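Local coordinates for protein clp gene regulator (ClgR) (Corynebacterium glutamicum, PDB 3F52) that probably binds cis-regulatory DNA through a helix-turn-helix domain and activates transcription, being the regulator of the clp (caseinolytic protease) genes in this actinomycete, at residues B[27-32]-B[85-90]; B[32-37]-B[61-66]. All coordinates share one frame; numbering follows the deposited sequence.

Contact 1: B[27-32]-B[85-90]; sequences EALGAA and ADVLIE
Helices 25-40 and 84-92 cross steeply here, the axes of their segments 27-32 and 85-90 approaching to 8.5 Å with an angle of 118° between their N-to-C directions. They are the first and last helices of an all-helical, five-helix domain of the XRE/Cro-C1 helix-turn-helix type, and the crossing closes one side of its hydrophobic core. The join is apolar and small, burying 210 Å² in total. Ala32 sits closest to the partner helix: its methyl CB points at the backbone of 85-90 and meets the carbonyl O of Val87 at 3.5 Å. Having nothing beyond CB, this residue lets the two backbones draw together, so that the CA atoms of Ala32 and Glu90 stand 5.7 Å apart. The same methyl touches CB and CG of Glu90, CG being anti to the backbone N; the bend at chi2 comes only beyond these atoms, on an exposed residue. Ala32 CB also meets CG1 of Val87, the branch anti to the backbone N (chi1 173°), which makes the contact with helix 25-40. One turn earlier, the CB of Leu29 does not point at the partner, but a chi1 of -148°, away from the usual staggered positions, brings CD1 across. There it comes between two side chains, with Val87 CG1 4.2 Å from Leu29 CD1. Leu73 of helix 70-80 and Ala91 also pack on Leu29, while Cys77 touches Val87. Leu88 starts out away from helix 25-40 and also packs against Leu25 of the second subunit, so the contact adjoins the dimer interface. Only its end turns back: Leu88 and Leu29 cross obliquely and meet methyl to methyl, CD1 to CD1, at 4.1 Å.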
loop_
_atom_site.group_PDB
_atom_site.type_symbol
_atom_site.label_atom_id
_atom_site.label_comp_id
_atom_site.label_asym_id
_atom_site.label_seq_id
_atom_site.Cartn_x
_atom_site.Cartn_y
_atom_site.Cartn_z
ATOM N N GLU B 27 8.082 1.505 2.922
ATOM C CA GLU B 27 9.381 1.795 2.310
ATOM C C GLU B 27 9.301 1.835 0.787
ATOM O O GLU B 27 9.817 2.755 0.154
ATOM C CB GLU B 27 10.397 0.755 2.743
ATOM C CG GLU B 27 10.736 0.890 4.245
ATOM C CD GLU B 27 11.596 -0.212 4.782
ATOM O OE1 GLU B 27 11.599 -1.312 4.190
ATOM O OE2 GLU B 27 12.260 0.014 5.820
ATOM N N ALA B 28 8.640 0.839 0.207
ATOM C CA ALA B 28 8.509 0.777 -1.255
ATOM C C ALA B 28 7.629 1.956 -1.748
ATOM O O ALA B 28 7.970 2.636 -2.714
ATOM C CB ALA B 28 7.903 -0.594 -1.667
ATOM N N LEU B 29 6.517 2.195 -1.085
ATOM C CA LEU B 29 5.645 3.319 -1.418
ATOM C C LEU B 29 6.356 4.655 -1.251
ATOM O O LEU B 29 6.209 5.565 -2.087
ATOM C CB LEU B 29 4.424 3.290 -0.509
ATOM C CG LEU B 29 3.029 3.759 -0.872
ATOM C CD1 LEU B 29 2.581 3.100 -2.173
ATOM C CD2 LEU B 29 2.013 3.410 0.282
ATOM N N GLY B 30 7.120 4.790 -0.159
ATOM C CA GLY B 30 7.890 6.043 0.036
ATOM C C GLY B 30 8.905 6.282 -1.072
ATOM O O GLY B 30 9.073 7.402 -1.554
ATOM N N ALA B 31 9.595 5.230 -1.480
ATOM C CA ALA B 31 10.589 5.321 -2.549
ATOM C C ALA B 31 9.912 5.708 -3.878
ATOM O O ALA B 31 10.458 6.515 -4.641
ATOM C CB ALA B 31 11.350 4.023 -2.683
ATOM N N ALA B 32 8.720 5.155 -4.130
ATOM C CA ALA B 32 7.935 5.480 -5.335
ATOM C C ALA B 32 7.556 6.973 -5.319
ATOM O O ALA B 32 7.787 7.691 -6.288
ATOM C CB ALA B 32 6.701 4.612 -5.403
ATOM N N ALA B 85 -2.731 4.376 -8.314
ATOM C CA ALA B 85 -2.459 3.132 -9.040
ATOM C C ALA B 85 -1.038 3.133 -9.603
ATOM O O ALA B 85 -0.319 2.153 -9.470
ATOM C CB ALA B 85 -3.492 2.919 -10.171
ATOM N N ASP B 86 -0.628 4.242 -10.214
ATOM C CA ASP B 86 0.704 4.322 -10.815
ATOM C C ASP B 86 1.807 4.343 -9.746
ATOM O O ASP B 86 2.856 3.720 -9.905
ATOM C CB ASP B 86 0.833 5.542 -11.747
ATOM C CG ASP B 86 0.054 5.386 -13.061
ATOM O OD1 ASP B 86 -0.366 4.249 -13.437
ATOM O OD2 ASP B 86 -0.130 6.440 -13.735
ATOM N N VAL B 87 1.570 5.063 -8.648
ATOM C CA VAL B 87 2.510 5.065 -7.526
ATOM C C VAL B 87 2.622 3.661 -6.926
ATOM O O VAL B 87 3.718 3.199 -6.634
ATOM C CB VAL B 87 2.109 6.129 -6.468
ATOM C CG1 VAL B 87 2.977 6.026 -5.218
ATOM C CG2 VAL B 87 2.237 7.522 -7.116
ATOM N N LEU B 88 1.492 2.984 -6.771
ATOM C CA LEU B 88 1.489 1.618 -6.216
ATOM C C LEU B 88 2.225 0.590 -7.108
ATOM O O LEU B 88 2.993 -0.248 -6.616
ATOM C CB LEU B 88 0.060 1.159 -5.942
ATOM C CG LEU B 88 -0.128 -0.142 -5.155
ATOM C CD1 LEU B 88 0.531 -0.032 -3.769
ATOM C CD2 LEU B 88 -1.628 -0.435 -4.999
ATOM N N ILE B 89 2.008 0.648 -8.412
ATOM C CA ILE B 89 2.720 -0.259 -9.274
ATOM C C ILE B 89 4.239 0.050 -9.255
ATOM O O ILE B 89 5.060 -0.865 -9.257
ATOM C CB ILE B 89 2.099 -0.328 -10.703
ATOM C CG1 ILE B 89 2.519 -1.622 -11.410
ATOM C CG2 ILE B 89 2.448 0.889 -11.506
ATOM C CD1 ILE B 89 1.775 -2.832 -10.856
ATOM N N GLU B 90 4.622 1.327 -9.197
ATOM C CA GLU B 90 6.042 1.660 -9.045
ATOM C C GLU B 90 6.619 1.073 -7.734
ATOM O O GLU B 90 7.734 0.515 -7.722
ATOM C CB GLU B 90 6.263 3.184 -9.078
ATOM C CG GLU B 90 7.741 3.622 -9.124
ATOM C CD GLU B 90 8.501 3.031 -10.321
ATOM O OE1 GLU B 90 7.956 3.021 -11.462
ATOM O OE2 GLU B 90 9.667 2.604 -10.139
#

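Contact 2: B[32-37]-B[61-66]; sequences ALRSFR and LERGRK
At the edge of the Arg37 guanidinium, almost in its plane, lies the carboxylate of Glu62, the two flat groups only 10° apart; the Arg34 guanidinium, by contrast, stands 85° from that carboxylate and has Arg63 CA at its edge. Arg37, bent at chi3, grips Glu62 side-on: NE donates to OE2 at 2.6 Å, nearly straight at 175°, and NH2 donates to OE1 at 2.9 Å. Both oxygens use their syn lone pairs, so the bidentate salt bridge fixes the carboxylate's rotation. A water also donates to Glu62 OE2 (2.9 Å) and, weakly, to the carbonyl O of Leu33. Glu62 is buried, and these donors, with Arg34 NE 4.2 Å from its OE1, would probably keep it ionised. Arg37 NH1 bonds Val42 O, and Leu44 packs on both partners of the bridge. Alongside the salt bridge, an apolar contact joins Leu33 CD1 to Leu61 CD2 at 3.8 Å, the side chains crossing obliquely. Just beyond Glu62, helix 55-62 ends in a Schellman motif at Gly64, with positive phi. The salt bridge between Arg37 and the buried Glu62 thus ties the first helix to the end of helix 55-62, the recognition-helix position in the XRE-type helix-turn-helix fold.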
loop_
_atom_site.group_PDB
_atom_site.type_symbol
_atom_site.label_atom_id
_atom_site.label_comp_id
_atom_site.label_asym_id
_atom_site.label_seq_id
_atom_site.Cartn_x
_atom_site.Cartn_y
_atom_site.Cartn_z
ATOM N N ALA B 32 8.720 5.155 -4.130
ATOM C CA ALA B 32 7.935 5.480 -5.335
ATOM C C ALA B 32 7.556 6.973 -5.319
ATOM O O ALA B 32 7.787 7.691 -6.288
ATOM C CB ALA B 32 6.701 4.612 -5.403
ATOM N N LEU B 33 6.998 7.424 -4.197
ATOM C CA LEU B 33 6.612 8.835 -4.035
ATOM C C LEU B 33 7.787 9.755 -4.274
ATOM O O LEU B 33 7.657 10.758 -4.982
ATOM C CB LEU B 33 6.022 9.078 -2.650
ATOM C CG LEU B 33 4.592 8.527 -2.435
ATOM C CD1 LEU B 33 4.261 8.482 -0.949
ATOM C CD2 LEU B 33 3.525 9.347 -3.220
ATOM N N ARG B 34 8.940 9.413 -3.708
ATOM C CA ARG B 34 10.150 10.215 -3.911
ATOM C C ARG B 34 10.523 10.302 -5.400
ATOM O O ARG B 34 10.850 11.379 -5.918
ATOM C CB ARG B 34 11.328 9.655 -3.110
ATOM C CG ARG B 34 12.589 10.543 -3.233
ATOM C CD ARG B 34 13.853 9.902 -2.632
ATOM N NE ARG B 34 13.643 9.319 -1.300
ATOM C CZ ARG B 34 13.660 8.003 -1.036
ATOM N NH1 ARG B 34 13.454 7.585 0.207
ATOM N NH2 ARG B 34 13.911 7.103 -2.011
ATOM N N SER B 35 10.444 9.169 -6.098
ATOM C CA SER B 35 10.777 9.176 -7.515
ATOM C C SER B 35 9.750 9.985 -8.352
ATOM O O SER B 35 10.156 10.705 -9.268
ATOM C CB SER B 35 11.033 7.758 -8.058
ATOM O OG SER B 35 9.836 7.130 -8.414
ATOM N N PHE B 36 8.458 9.929 -8.013
ATOM C CA PHE B 36 7.446 10.743 -8.703
ATOM C C PHE B 36 7.686 12.233 -8.438
ATOM O O PHE B 36 7.493 13.072 -9.323
ATOM C CB PHE B 36 6.022 10.382 -8.273
ATOM C CG PHE B 36 5.414 9.226 -9.037
ATOM C CD1 PHE B 36 5.762 7.903 -8.730
ATOM C CD2 PHE B 36 4.494 9.452 -10.056
ATOM C CE1 PHE B 36 5.190 6.816 -9.426
ATOM C CE2 PHE B 36 3.901 8.374 -10.764
ATOM C CZ PHE B 36 4.262 7.055 -10.447
ATOM N N ARG B 37 8.093 12.559 -7.216
ATOM C CA ARG B 37 8.414 13.954 -6.867
ATOM C C ARG B 37 9.650 14.442 -7.613
ATOM O O ARG B 37 9.676 15.570 -8.134
ATOM C CB ARG B 37 8.601 14.111 -5.347
ATOM C CG ARG B 37 8.946 15.538 -4.929
ATOM C CD ARG B 37 8.958 15.727 -3.415
ATOM N NE ARG B 37 9.994 14.954 -2.733
ATOM C CZ ARG B 37 11.293 15.252 -2.729
ATOM N NH1 ARG B 37 11.767 16.305 -3.399
ATOM N NH2 ARG B 37 12.135 14.488 -2.051
ATOM N N LEU B 61 7.608 9.887 5.426
ATOM C CA LEU B 61 6.814 9.064 4.493
ATOM C C LEU B 61 7.703 8.508 3.363
ATOM O O LEU B 61 7.676 7.294 3.060
ATOM C CB LEU B 61 5.650 9.883 3.913
ATOM C CG LEU B 61 4.792 9.203 2.832
ATOM C CD1 LEU B 61 4.257 7.838 3.326
ATOM C CD2 LEU B 61 3.627 10.123 2.391
ATOM N N GLU B 62 8.483 9.404 2.744
ATOM C CA GLU B 62 9.387 9.017 1.649
ATOM C C GLU B 62 10.445 8.007 2.086
ATOM O O GLU B 62 10.834 7.136 1.298
ATOM C CB GLU B 62 10.068 10.231 1.031
ATOM C CG GLU B 62 9.124 11.112 0.233
ATOM C CD GLU B 62 9.835 12.259 -0.510
ATOM O OE1 GLU B 62 11.038 12.496 -0.279
ATOM O OE2 GLU B 62 9.177 12.916 -1.343
ATOM N N ARG B 63 10.856 8.088 3.356
ATOM C CA ARG B 63 11.856 7.169 3.892
ATOM C C ARG B 63 11.289 5.858 4.472
ATOM O O ARG B 63 12.040 5.064 5.028
ATOM C CB ARG B 63 12.741 7.889 4.925
ATOM C CG ARG B 63 13.768 8.797 4.238
ATOM C CD ARG B 63 14.752 9.405 5.219
ATOM N NE ARG B 63 14.121 10.411 6.067
ATOM C CZ ARG B 63 13.728 10.211 7.320
ATOM N NH1 ARG B 63 13.173 11.225 7.988
ATOM N NH2 ARG B 63 13.902 9.027 7.913
ATOM N N GLY B 64 9.979 5.646 4.348
ATOM C CA GLY B 64 9.361 4.392 4.808
ATOM C C GLY B 64 9.235 4.358 6.302
ATOM O O GLY B 64 9.294 3.295 6.925
ATOM N N ARG B 65 9.059 5.540 6.901
ATOM C CA ARG B 65 8.935 5.628 8.362
ATOM C C ARG B 65 7.581 6.152 8.835
ATOM O O ARG B 65 7.413 6.490 10.024
ATOM C CB ARG B 65 10.077 6.471 8.927
ATOM C CG ARG B 65 11.481 5.946 8.512
ATOM C CD ARG B 65 11.735 4.552 9.160
ATOM N NE ARG B 65 13.033 3.987 8.794
ATOM C CZ ARG B 65 13.205 2.973 7.944
ATOM N NH1 ARG B 65 14.447 2.543 7.676
ATOM N NH2 ARG B 65 12.157 2.401 7.375
ATOM N N LYS B 66 6.621 6.221 7.912
ATOM C CA LYS B 66 5.239 6.545 8.264
ATOM C C LYS B 66 4.271 5.623 7.570
ATOM O O LYS B 66 4.393 5.389 6.371
ATOM C CB LYS B 66 4.884 7.966 7.818
ATOM C CG LYS B 66 5.511 9.041 8.585
ATOM C CD LYS B 66 4.789 9.291 9.888
ATOM C CE LYS B 66 5.311 10.570 10.516
ATOM N NZ LYS B 66 5.044 10.603 11.972
HETATM O O HOH W 1 6.700 12.487 -2.709
#

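The centres of contacts 1 and 2 lie about 8 Å apart, and both draw on helix 25-40, with Ala32 common to the two. Along the chain 25-40 comes first, then 55-62 and finally 84-92, so the pairing 32-37/61-66 falls within the span bracketed by 27-32/85-90. Direct links join them as well: Phe36 packs with CE1 on Val87 CA and Glu90 CB, and Arg65 forms a salt bridge to Glu27. Helix 25-40 is thus shared by both contacts, meeting through contact 2 the helix expected to face DNA and through contact 1 the last helix, which packs on the second subunit.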